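Metallophosphoesterase (Clostridium thermocellum, PDB 4J6O) probably removes phosphate from 2',3' RNA ends, as the manganese-binding, calcineurin-like phosphatase component of the bacterial Pnkp-Hen1 RNA repair system. Local coordinates at residues G18-C23 with T74-L79; V67-K72 with G226-G231; V60-D65 with M81-S86; D97-R102 with H113-T118; L30-K33 with L37-E40. All coordinates share one frame; numbering follows the deposited sequence.

Contact 1 of 5, residues G18-C23 with T74-L79; sequences GDIHGC and TEVLKL. With MN (manganese (II) ion), chain J.
Val76 packs both methyls against Ile20, and one of them, CG2, also against Gly22, in a buried apolar contact between the loop that follows strand 14-17 and the first turns of helix 73-86. The loop carries the Gly-Asp-x-His-Gly signature of calcineurin-like phosphoesterases; Ile20 and Gly22 meet the helix while Asp19 and His21 bind manganese. Val76 CG2 does most of the touching. It lies 3.6 Å from Gly22 C and 3.7 Å from Ile20 CG2, seated where the backbone turns beside the isoleucine branch. Val76 CG1 backs it up at 3.8 Å from the same Ile20 CG2. That methyl of Ile20 is the branch anti to the backbone N (chi1 -62° for CG1), which carries it to the helix, while the CG1 arm runs toward Phe62. A type I' turn from Ile20 to Cys23, closed by Cys23 N to Ile20 O at 2.9 Å, shapes the loop. His21 and Gly22 hold its two central places, both with positive phi, and His21 CB points away from the helix. His21 NE2 binds manganese at 2.3 Å and Asp19 OD2 binds it at 2.2 Å, with Asp65 and a water among the remaining ligands. The carbonyl of Val67 takes the bond from His21 ND1, a second-shell grip that should fix the rotation of the imidazole. Helix 24-33 starts directly after Cys23, its N-cap, and Leu27 on it touches both Ile20 and Leu79, so the contact lies between helices 24-33 and 73-86, just after strand 14-17.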
# COMPACT_ATOMS: atom_id res chain seq x y z
N GLY A 18 -1.41 -5.80 0.82
CA GLY A 18 -1.28 -4.83 1.92
C GLY A 18 0.16 -4.36 2.12
O GLY A 18 1.03 -4.53 1.28
N ASP A 19 0.38 -3.69 3.26
CA ASP A 19 1.66 -3.00 3.47
C ASP A 19 2.85 -3.95 3.41
O ASP A 19 2.93 -4.93 4.16
CB ASP A 19 1.66 -2.39 4.87
CG ASP A 19 0.49 -1.50 5.14
OD1 ASP A 19 -0.70 -1.80 4.85
OD2 ASP A 19 0.78 -0.43 5.78
N ILE A 20 3.80 -3.56 2.58
CA ILE A 20 4.98 -4.35 2.36
C ILE A 20 6.17 -3.94 3.23
O ILE A 20 6.87 -4.82 3.73
CB ILE A 20 5.35 -4.31 0.87
CG1 ILE A 20 4.19 -4.96 0.04
CG2 ILE A 20 6.68 -5.00 0.61
CD1 ILE A 20 4.21 -4.54 -1.46
N HIS A 21 6.33 -2.59 3.43
CA HIS A 21 7.36 -2.09 4.34
C HIS A 21 8.69 -2.87 4.15
O HIS A 21 9.28 -3.40 5.10
CB HIS A 21 6.88 -2.20 5.79
CG HIS A 21 5.86 -1.17 6.14
ND1 HIS A 21 6.10 0.18 5.98
CD2 HIS A 21 4.62 -1.27 6.68
CE1 HIS A 21 5.03 0.86 6.34
NE2 HIS A 21 4.12 0.01 6.78
N GLY A 22 9.14 -2.93 2.91
CA GLY A 22 10.48 -3.42 2.62
C GLY A 22 10.64 -4.93 2.64
O GLY A 22 11.74 -5.42 2.55
N CYS A 23 9.53 -5.65 2.80
CA CYS A 23 9.62 -7.11 2.91
C CYS A 23 9.63 -7.78 1.50
O CYS A 23 8.66 -8.44 1.13
CB CYS A 23 8.49 -7.63 3.72
SG CYS A 23 8.68 -7.13 5.50
N THR A 74 14.67 -1.03 -1.24
CA THR A 74 14.91 -0.62 -2.63
C THR A 74 14.51 -1.71 -3.64
O THR A 74 14.07 -1.39 -4.71
CB THR A 74 16.36 -0.16 -2.92
OG1 THR A 74 17.26 -1.25 -2.72
CG2 THR A 74 16.76 0.98 -2.01
N GLU A 75 14.62 -2.98 -3.24
CA GLU A 75 14.19 -4.06 -4.11
C GLU A 75 12.67 -4.04 -4.25
O GLU A 75 12.16 -4.23 -5.36
CB GLU A 75 14.65 -5.43 -3.59
CG GLU A 75 16.17 -5.63 -3.67
CD GLU A 75 16.79 -5.15 -4.98
OE1 GLU A 75 16.39 -5.66 -6.06
OE2 GLU A 75 17.67 -4.26 -4.93
N VAL A 76 11.96 -3.81 -3.13
CA VAL A 76 10.52 -3.63 -3.23
C VAL A 76 10.19 -2.49 -4.20
O VAL A 76 9.31 -2.60 -5.05
CB VAL A 76 9.87 -3.31 -1.85
CG1 VAL A 76 8.41 -2.93 -2.00
CG2 VAL A 76 9.99 -4.54 -0.92
N LEU A 77 10.89 -1.38 -4.07
CA LEU A 77 10.60 -0.24 -4.93
C LEU A 77 10.85 -0.58 -6.39
O LEU A 77 10.02 -0.27 -7.27
CB LEU A 77 11.47 0.95 -4.52
CG LEU A 77 10.90 1.71 -3.33
CD1 LEU A 77 12.00 2.61 -2.78
CD2 LEU A 77 9.69 2.51 -3.73
N LYS A 78 11.97 -1.22 -6.65
CA LYS A 78 12.27 -1.55 -8.06
C LYS A 78 11.21 -2.47 -8.64
O LYS A 78 10.81 -2.33 -9.79
CB LYS A 78 13.64 -2.22 -8.14
CG LYS A 78 14.77 -1.28 -7.83
CD LYS A 78 16.08 -2.00 -7.68
CE LYS A 78 17.11 -1.09 -7.06
NZ LYS A 78 18.41 -1.73 -7.13
N LEU A 79 10.81 -3.45 -7.86
CA LEU A 79 9.83 -4.42 -8.32
C LEU A 79 8.50 -3.72 -8.58
O LEU A 79 7.93 -3.87 -9.64
CB LEU A 79 9.68 -5.58 -7.32
CG LEU A 79 8.61 -6.60 -7.71
CD1 LEU A 79 9.16 -7.39 -8.89
CD2 LEU A 79 8.30 -7.56 -6.53
MN MN J . 1.98 0.71 7.18
O HOH W 1 1.66 -1.08 8.61

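Contact 2 of 5, residues V67-K72 with G226-G231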
# COMPACT_ATOMS: atom_id res chain seq x y z
N VAL A 67 7.67 1.44 1.68
CA VAL A 67 8.95 1.77 2.27
C VAL A 67 8.91 1.76 3.79
O VAL A 67 7.85 1.58 4.37
CB VAL A 67 9.41 3.16 1.75
CG1 VAL A 67 9.44 3.19 0.20
CG2 VAL A 67 8.46 4.26 2.23
N ASP A 68 10.09 1.87 4.40
CA ASP A 68 10.30 1.90 5.86
C ASP A 68 10.31 0.54 6.52
O ASP A 68 9.64 -0.38 6.05
CB ASP A 68 9.28 2.82 6.55
CG ASP A 68 9.50 4.31 6.20
OD1 ASP A 68 10.41 4.63 5.41
OD2 ASP A 68 8.72 5.13 6.71
N ARG A 69 11.15 0.41 7.55
CA ARG A 69 11.17 -0.70 8.52
C ARG A 69 11.90 -1.93 8.05
O ARG A 69 12.81 -2.43 8.72
CB ARG A 69 9.80 -1.13 9.00
CG ARG A 69 9.06 -0.04 9.79
CD ARG A 69 7.75 -0.57 10.34
NE ARG A 69 7.06 0.42 11.19
CZ ARG A 69 5.94 1.03 10.86
NH1 ARG A 69 5.37 0.83 9.66
NH2 ARG A 69 5.37 1.91 11.70
N GLY A 70 11.49 -2.44 6.89
CA GLY A 70 12.02 -3.73 6.46
C GLY A 70 13.38 -3.75 5.79
O GLY A 70 13.99 -2.71 5.55
N PRO A 71 13.87 -4.94 5.44
CA PRO A 71 15.26 -5.16 5.07
C PRO A 71 15.61 -4.93 3.62
O PRO A 71 16.80 -4.82 3.32
CB PRO A 71 15.46 -6.64 5.39
CG PRO A 71 14.13 -7.20 5.10
CD PRO A 71 13.15 -6.22 5.65
N LYS A 72 14.60 -4.82 2.73
CA LYS A 72 14.84 -4.83 1.29
C LYS A 72 13.96 -3.79 0.60
O LYS A 72 13.30 -4.03 -0.39
CB LYS A 72 14.64 -6.25 0.71
CG LYS A 72 15.81 -7.15 1.04
CD LYS A 72 15.63 -8.49 0.35
CE LYS A 72 16.75 -9.47 0.75
NZ LYS A 72 16.69 -10.66 -0.20
N GLY A 226 0.38 -6.97 8.98
CA GLY A 226 1.62 -6.65 9.67
C GLY A 226 2.82 -7.53 9.35
O GLY A 226 3.56 -7.95 10.24
N CYS A 227 3.05 -7.71 8.05
CA CYS A 227 4.17 -8.55 7.61
C CYS A 227 5.48 -8.14 8.27
O CYS A 227 6.21 -8.98 8.82
CB CYS A 227 4.27 -8.43 6.09
SG CYS A 227 5.53 -9.55 5.44
N VAL A 228 5.80 -6.86 8.22
CA VAL A 228 7.10 -6.48 8.72
C VAL A 228 7.30 -6.63 10.23
O VAL A 228 8.45 -6.73 10.69
CB VAL A 228 7.41 -5.02 8.26
CG1 VAL A 228 6.58 -3.99 9.08
CG2 VAL A 228 8.92 -4.71 8.37
N PHE A 229 6.18 -6.73 10.95
CA PHE A 229 6.18 -6.92 12.40
C PHE A 229 6.23 -8.38 12.81
O PHE A 229 6.00 -8.72 13.97
CB PHE A 229 4.93 -6.25 12.99
CG PHE A 229 4.80 -4.82 12.63
CD1 PHE A 229 5.78 -3.92 13.05
CD2 PHE A 229 3.76 -4.34 11.83
CE1 PHE A 229 5.65 -2.55 12.71
CE2 PHE A 229 3.63 -2.96 11.47
CZ PHE A 229 4.61 -2.07 11.93
N GLY A 230 6.49 -9.29 11.84
CA GLY A 230 6.50 -10.72 12.13
C GLY A 230 5.12 -11.37 11.92
O GLY A 230 4.85 -12.50 12.37
N GLY A 231 4.21 -10.66 11.24
CA GLY A 231 2.89 -11.20 10.94
C GLY A 231 2.90 -11.90 9.60
O GLY A 231 3.63 -12.88 9.41
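Gly226 O is gripped by two N-H groups, Phe229 N and Gly231 N, and the two bonds close the 226-231 loop on itself; Val228 and Phe229 of this loop touch Arg69 and Gly70. Each bond measures 3.0 Å from its nitrogen to Gly226 O, and the two donors arrive from opposite faces of the carbonyl plane. The partner loop belongs to the Gly-Asp-x-x-Asp-Arg-Gly signature of calcineurin-like phosphoesterases, which ends in Asp68, Arg69 and Gly70. Between the loops the contact has two parts. In the apolar one, Val228 CG2 sits 3.7 Å from Gly70 N and equally far from Arg69 CB. In the other, the Arg69 chain, extended from CG to NE, lays its guanidinium against the rim of the Phe229 ring. Phe229 CZ stands over the centre of one guanidinium face, 3.5 Å from Arg69 CZ, while Arg69 CZ lies near the plane of the ring. The two planes are 61° apart, so the ring meets the cation with its edge instead of stacking on it. Further out, Arg69 NH2 bonds to a citrate probably left from crystallisation, and the nearest atom of the Arg69 side chain is about 4 Å from manganese. This is consistent with a pocket made for an anion such as phosphate, though the substrate itself is absent. Phe229 is also covered from within its own loop. Val228 CG1, placed between its backbone N and carbonyl carbon (chi1 75°), rests 3.7 Å above the centre of the Phe229 ring.

Contact 3 of 5, residues V60-D65 with M81-S86; sequences VLFLGD and MGMVKS. With MN (manganese (II) ion), chain J.
The Phe62 ring has Val60 CG1 over the centre of one face, 3.5 Å above the plane, and Met83 SD at its edge. Val60 and Phe62 are alternate residues of strand 59-62 and point to the same side of it, so a methyl of one lies on the ring of the other. The sulfur comes across from helix 73-86. It lies 5.0 Å from the ring centroid and 86° off the ring normal, which makes this an edge-on Met-aromatic contact. CZ is the ring atom nearest to Met83 SD, at 3.8 Å, and CE2 follows closely. Met83 CG stands anti to the carbonyl carbon (chi1 -69°), and a bend at chi3 (69°) turns the terminal methyl toward Val60. Met83 CE ends 3.7 Å from Val60 CG2, and so one side chain touches both strand residues. The pair belongs to a beta-alpha-beta unit in which strand 59-62, helix 73-86 and the parallel strand 89-91 follow one another, and Ala89 lies against both Phe62 and Met83. Beyond the strand the chain turns through Gly64 to Asp65, whose OD2 binds manganese at 2.2 Å. Asp65 OD1 accepts from the backbone N of His96, which should hold the carboxylate in position. Chemically the contact itself is all carbon and sulfur and fully buried. Its edge-on geometry brings the sulfur to the hydrogen-bearing rim of the ring, where a weak electrostatic attraction probably adds to dispersion.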
# COMPACT_ATOMS: atom_id res chain seq x y z
N VAL A 60 -2.15 -6.64 -10.21
CA VAL A 60 -1.92 -6.40 -8.79
C VAL A 60 -2.31 -4.96 -8.45
O VAL A 60 -1.96 -4.01 -9.18
CB VAL A 60 -0.44 -6.59 -8.40
CG1 VAL A 60 -0.23 -6.24 -6.88
CG2 VAL A 60 0.03 -8.02 -8.66
N LEU A 61 -2.93 -4.80 -7.28
CA LEU A 61 -3.19 -3.46 -6.74
C LEU A 61 -2.47 -3.35 -5.41
O LEU A 61 -2.80 -4.08 -4.49
CB LEU A 61 -4.69 -3.26 -6.52
CG LEU A 61 -5.58 -3.43 -7.75
CD1 LEU A 61 -7.02 -3.20 -7.30
CD2 LEU A 61 -5.21 -2.47 -8.87
N PHE A 62 -1.47 -2.46 -5.33
CA PHE A 62 -0.71 -2.30 -4.08
C PHE A 62 -1.36 -1.22 -3.28
O PHE A 62 -1.68 -0.16 -3.84
CB PHE A 62 0.75 -1.92 -4.37
CG PHE A 62 1.58 -3.04 -4.99
CD1 PHE A 62 2.09 -4.07 -4.21
CD2 PHE A 62 1.87 -3.05 -6.36
CE1 PHE A 62 2.86 -5.10 -4.79
CE2 PHE A 62 2.64 -4.10 -6.94
CZ PHE A 62 3.14 -5.11 -6.14
N LEU A 63 -1.46 -1.45 -1.97
CA LEU A 63 -2.15 -0.51 -1.06
C LEU A 63 -1.18 0.49 -0.45
O LEU A 63 -1.58 1.35 0.37
CB LEU A 63 -2.92 -1.25 0.00
CG LEU A 63 -4.05 -2.13 -0.51
CD1 LEU A 63 -4.78 -2.74 0.70
CD2 LEU A 63 -5.02 -1.27 -1.31
N GLY A 64 0.05 0.43 -0.91
CA GLY A 64 1.07 1.38 -0.51
C GLY A 64 1.79 0.99 0.77
O GLY A 64 1.71 -0.17 1.23
N ASP A 65 2.50 1.94 1.35
CA ASP A 65 3.44 1.70 2.48
C ASP A 65 4.46 0.64 2.04
O ASP A 65 4.65 -0.41 2.66
CB ASP A 65 2.73 1.31 3.76
CG ASP A 65 2.47 2.54 4.68
OD1 ASP A 65 2.67 3.66 4.18
OD2 ASP A 65 2.07 2.39 5.84
N MET A 81 7.71 -0.47 -8.95
CA MET A 81 7.79 0.51 -10.03
C MET A 81 7.77 -0.10 -11.44
O MET A 81 7.10 0.40 -12.35
CB MET A 81 9.02 1.38 -9.84
CG MET A 81 8.81 2.27 -8.66
SD MET A 81 10.10 3.47 -8.59
CE MET A 81 11.24 2.48 -7.79
N GLY A 82 8.50 -1.20 -11.60
CA GLY A 82 8.46 -1.95 -12.85
C GLY A 82 7.08 -2.53 -13.19
O GLY A 82 6.71 -2.65 -14.35
N MET A 83 6.34 -2.94 -12.17
CA MET A 83 5.03 -3.51 -12.36
C MET A 83 4.06 -2.46 -12.79
O MET A 83 3.20 -2.71 -13.64
CB MET A 83 4.57 -4.21 -11.07
CG MET A 83 5.40 -5.46 -10.80
SD MET A 83 4.92 -6.32 -9.28
CE MET A 83 3.38 -6.92 -9.73
N VAL A 84 4.17 -1.28 -12.19
CA VAL A 84 3.26 -0.21 -12.54
C VAL A 84 3.61 0.18 -13.98
O VAL A 84 2.74 0.41 -14.79
CB VAL A 84 3.40 0.97 -11.58
CG1 VAL A 84 2.63 2.18 -12.07
CG2 VAL A 84 2.87 0.57 -10.18
N LYS A 85 4.90 0.19 -14.30
CA LYS A 85 5.31 0.63 -15.66
C LYS A 85 4.94 -0.35 -16.79
O LYS A 85 4.62 0.06 -17.91
CB LYS A 85 6.81 0.95 -15.61
CG LYS A 85 7.39 1.53 -16.87
CD LYS A 85 8.58 2.42 -16.51
CE LYS A 85 9.88 1.80 -17.00
NZ LYS A 85 10.95 2.82 -17.29
N SER A 86 4.96 -1.64 -16.50
CA SER A 86 4.65 -2.67 -17.49
C SER A 86 3.13 -2.84 -17.62
O SER A 86 2.64 -3.58 -18.50
CB SER A 86 5.33 -4.00 -17.11
OG SER A 86 4.69 -4.63 -16.01
MN MN J . 1.98 0.71 7.18
O HOH W 1 1.66 -1.08 8.61

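Contact 4 of 5, residues D97-R102 with H113-T118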
# COMPACT_ATOMS: atom_id res chain seq x y z
N ASP A 97 5.02 6.38 2.33
CA ASP A 97 5.54 6.70 0.99
C ASP A 97 5.58 8.21 0.76
O ASP A 97 6.59 8.76 0.27
CB ASP A 97 4.65 6.05 -0.09
CG ASP A 97 4.45 4.51 0.15
OD1 ASP A 97 5.40 3.82 0.50
OD2 ASP A 97 3.31 4.08 -0.04
N VAL A 98 4.48 8.86 1.07
CA VAL A 98 4.34 10.33 0.87
C VAL A 98 5.29 11.08 1.78
O VAL A 98 5.88 12.11 1.40
CB VAL A 98 2.87 10.76 1.10
CG1 VAL A 98 2.71 12.30 1.22
CG2 VAL A 98 2.03 10.23 -0.05
N LYS A 99 5.47 10.58 3.01
CA LYS A 99 6.43 11.24 3.89
C LYS A 99 7.84 11.09 3.32
O LYS A 99 8.66 12.01 3.40
CB LYS A 99 6.37 10.65 5.29
CG LYS A 99 7.51 11.10 6.20
CD LYS A 99 7.13 10.86 7.66
CE LYS A 99 8.30 11.15 8.58
NZ LYS A 99 8.09 10.54 9.92
N LEU A 100 8.15 9.93 2.73
CA LEU A 100 9.46 9.75 2.13
C LEU A 100 9.64 10.72 1.00
O LEU A 100 10.74 11.29 0.85
CB LEU A 100 9.64 8.32 1.59
CG LEU A 100 10.91 8.10 0.73
CD1 LEU A 100 12.22 8.27 1.50
CD2 LEU A 100 10.84 6.70 0.06
N LEU A 101 8.60 10.88 0.18
CA LEU A 101 8.66 11.86 -0.93
C LEU A 101 8.96 13.27 -0.43
O LEU A 101 9.82 13.97 -1.00
CB LEU A 101 7.39 11.82 -1.78
CG LEU A 101 7.28 12.90 -2.87
CD1 LEU A 101 8.44 12.80 -3.80
CD2 LEU A 101 6.00 12.77 -3.64
N ARG A 102 8.31 13.67 0.67
CA ARG A 102 8.57 15.01 1.24
C ARG A 102 10.02 15.12 1.70
O ARG A 102 10.63 16.16 1.52
CB ARG A 102 7.63 15.27 2.41
CG ARG A 102 6.23 15.49 1.92
CD ARG A 102 5.20 15.52 3.02
NE ARG A 102 3.89 15.66 2.41
CZ ARG A 102 2.75 15.28 2.97
NH1 ARG A 102 2.77 14.72 4.18
NH2 ARG A 102 1.60 15.45 2.32
N HIS A 113 9.72 5.68 12.79
CA HIS A 113 8.89 4.58 12.32
C HIS A 113 9.50 3.91 11.12
O HIS A 113 8.75 3.50 10.21
CB HIS A 113 7.51 5.08 11.96
CG HIS A 113 6.78 5.67 13.12
ND1 HIS A 113 6.38 6.98 13.15
CD2 HIS A 113 6.41 5.13 14.31
CE1 HIS A 113 5.76 7.23 14.29
NE2 HIS A 113 5.78 6.12 15.02
N GLY A 114 10.83 3.74 11.13
CA GLY A 114 11.44 2.97 10.04
C GLY A 114 12.02 3.76 8.89
O GLY A 114 12.62 3.18 7.98
N LEU A 115 11.82 5.08 8.89
CA LEU A 115 12.33 5.89 7.79
C LEU A 115 13.85 5.84 7.72
O LEU A 115 14.44 5.92 6.63
CB LEU A 115 11.82 7.35 7.87
CG LEU A 115 12.37 8.34 6.83
CD1 LEU A 115 12.07 7.94 5.39
CD2 LEU A 115 11.72 9.68 7.11
N ASP A 116 14.48 5.69 8.86
CA ASP A 116 15.93 5.57 8.89
C ASP A 116 16.37 4.40 8.00
O ASP A 116 17.36 4.51 7.29
CB ASP A 116 16.47 5.37 10.32
CG ASP A 116 16.05 4.02 10.91
OD1 ASP A 116 14.85 3.71 10.89
OD2 ASP A 116 16.94 3.28 11.41
N ARG A 117 15.62 3.29 8.04
CA ARG A 117 16.05 2.16 7.24
C ARG A 117 15.93 2.49 5.76
O ARG A 117 16.78 2.11 4.99
CB ARG A 117 15.21 0.88 7.50
CG ARG A 117 15.05 0.49 8.95
CD ARG A 117 16.39 0.26 9.58
NE ARG A 117 16.33 0.22 11.04
CZ ARG A 117 15.97 -0.84 11.76
NH1 ARG A 117 15.61 -1.98 11.17
NH2 ARG A 117 15.97 -0.76 13.08
N THR A 118 14.87 3.20 5.37
CA THR A 118 14.67 3.51 3.94
C THR A 118 15.85 4.37 3.48
O THR A 118 16.42 4.17 2.41
CB THR A 118 13.37 4.32 3.71
OG1 THR A 118 12.24 3.51 4.08
CG2 THR A 118 13.22 4.74 2.21
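Leu100 and Thr118 meet tip to tip in the tight, buried part of this helix-helix contact, whereas partly exposed Lys99 makes a looser contact with one branch of buried Leu115. In the tight part Thr118 CG2 faces the fork of the leucine, 3.7 Å from Leu100 CD1 and 3.8 Å from Leu100 CD2. Leu115 CD1 adds to it at 3.9 Å from Leu100 CD1. Thr118 turns its methyl to the leucine because CG2 stands anti to the backbone N (OG1 at chi1 -64°). This leaves OG1 to bond Asp68 OD1, so one residue serves both the apolar core and the signature loop near the metal. The outer part is thinner. Lys99 CE passes 4.0 Å from Leu115 CD2, the aliphatic chain crossing the leucine while its ammonium goes on to the carbonyl O of Gln110. Exposed His113 lies on this side as well, its ND1 5.1 Å from Lys99 NZ, too far apart for a bond. Gly114 is the N-cap of helix 115-122. Helix 95-104 also packs through Leu100 and Leu101 on Ile137 of helix 127-138 and through Val98 on helix 168-176, while Thr118 of helix 115-122 touches Ile73 at the start of helix 73-86.

Contact 5 of 5, residues L30-K33 with L37-E40; sequences LLEK and LIEE
Glu32 meets Ile38 twice, once by its aliphatic chain and once through a water. From Glu32 CB the chain leaves the helix with CG anti to the carbonyl carbon (chi1 -70°), which turns it toward the strand. CG then rests 4.2 Å from Ile38 CD1. Beyond it the chain stays extended to CD, and the carboxylate swings past the isoleucine to the water. That water donates to Glu32 OE2 at 2.8 Å and accepts from Ile38 N at 3.0 Å, so it bridges the acidic tip to the strand backbone. The same OE2 has a salt bridge to Lys28, one turn back along the helix, and the two partners together probably fix the carboxylate. Ile38 CD1 also touches the preceding residue of the helix, with Leu31 CB at 4.2 Å, and so its tip lies between a buried leucine and an exposed glutamate. Both distances are at the outer end of van der Waals contact. Strand 37-40 pairs with strand 50-53 through Leu37 to Thr53 and Glu39 to Arg51. The arrangement is that of a helix-turn-strand connection, in which helix 24-33 runs through a short turn into a small two-stranded antiparallel sheet at the side of the phosphoesterase fold.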
# COMPACT_ATOMS: atom_id res chain seq x y z
N LEU A 30 4.72 -14.17 -2.14
CA LEU A 30 3.29 -14.02 -2.27
C LEU A 30 2.90 -13.92 -3.75
O LEU A 30 1.92 -14.51 -4.21
CB LEU A 30 2.82 -12.77 -1.47
CG LEU A 30 1.34 -12.46 -1.61
CD1 LEU A 30 0.46 -13.62 -1.13
CD2 LEU A 30 1.12 -11.23 -0.70
N LEU A 31 3.63 -13.11 -4.50
CA LEU A 31 3.35 -13.01 -5.95
C LEU A 31 3.47 -14.37 -6.62
O LEU A 31 2.61 -14.75 -7.44
CB LEU A 31 4.29 -11.98 -6.58
CG LEU A 31 4.05 -10.48 -6.25
CD1 LEU A 31 5.18 -9.58 -6.71
CD2 LEU A 31 2.71 -10.00 -6.81
N GLU A 32 4.51 -15.12 -6.27
CA GLU A 32 4.70 -16.43 -6.92
C GLU A 32 3.57 -17.36 -6.55
O GLU A 32 3.05 -18.12 -7.39
CB GLU A 32 6.08 -17.00 -6.59
CG GLU A 32 7.15 -16.18 -7.29
CD GLU A 32 8.57 -16.54 -6.95
OE1 GLU A 32 8.85 -17.05 -5.85
OE2 GLU A 32 9.43 -16.30 -7.80
N LYS A 33 3.14 -17.29 -5.29
CA LYS A 33 2.04 -18.14 -4.84
C LYS A 33 0.76 -17.78 -5.58
O LYS A 33 -0.09 -18.64 -5.81
CB LYS A 33 1.85 -17.93 -3.34
CG LYS A 33 0.84 -18.81 -2.68
CD LYS A 33 0.97 -18.59 -1.15
CE LYS A 33 -0.02 -19.39 -0.34
NZ LYS A 33 0.40 -19.42 1.07
N LEU A 37 4.87 -14.55 -12.37
CA LEU A 37 6.17 -15.03 -12.77
C LEU A 37 7.08 -13.83 -12.73
O LEU A 37 6.81 -12.80 -13.36
CB LEU A 37 6.06 -15.50 -14.22
CG LEU A 37 4.98 -16.56 -14.34
CD1 LEU A 37 4.61 -16.73 -15.79
CD2 LEU A 37 5.50 -17.86 -13.74
N ILE A 38 8.15 -13.93 -11.94
CA ILE A 38 9.07 -12.82 -11.78
C ILE A 38 10.38 -13.16 -12.43
O ILE A 38 11.03 -14.16 -12.11
CB ILE A 38 9.30 -12.49 -10.29
CG1 ILE A 38 8.01 -12.13 -9.60
CG2 ILE A 38 10.33 -11.36 -10.14
CD1 ILE A 38 8.19 -12.19 -8.15
N GLU A 39 10.76 -12.33 -13.38
CA GLU A 39 11.98 -12.53 -14.11
C GLU A 39 12.95 -11.50 -13.59
O GLU A 39 12.63 -10.31 -13.49
CB GLU A 39 11.75 -12.33 -15.61
CG GLU A 39 13.02 -12.40 -16.45
CD GLU A 39 12.81 -12.03 -17.93
OE1 GLU A 39 11.76 -11.41 -18.28
OE2 GLU A 39 13.71 -12.33 -18.75
N GLU A 40 14.12 -11.97 -13.18
CA GLU A 40 15.22 -11.07 -12.92
C GLU A 40 15.81 -10.83 -14.30
O GLU A 40 16.36 -11.74 -14.91
CB GLU A 40 16.26 -11.69 -11.97
CG GLU A 40 16.15 -11.24 -10.52
CD GLU A 40 17.36 -11.68 -9.70
OE1 GLU A 40 18.09 -10.79 -9.19
OE2 GLU A 40 17.59 -12.91 -9.60
O HOH W 2 8.68 -16.54 -10.53

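In the fold
Contacts 1 and 3 share helix 73-86 and the manganese, with centres 10 Å apart; Ile20 CD1 meets Phe62 CD1 at 3.5 Å between them. Contacts 2 and 1, centres 9 Å apart, touch through His21 and Val67. The segments of these three alternate along the chain, so the signature loops after strands 14-17 and 59-62 come together around one metal site. Contact 4 falls between the two segments of contact 2 and reaches the site from helix 95-104, where Asp97 OD2 holds Asp65 N. Contact 5 comes earliest to completion and lies farthest out, its centre 26 Å from that of contact 4, tied to contacts 1 and 3 by Leu31. Contacts 1 to 4 thus interlock around the manganese site, and contact 5 lies toward the edge of the fold.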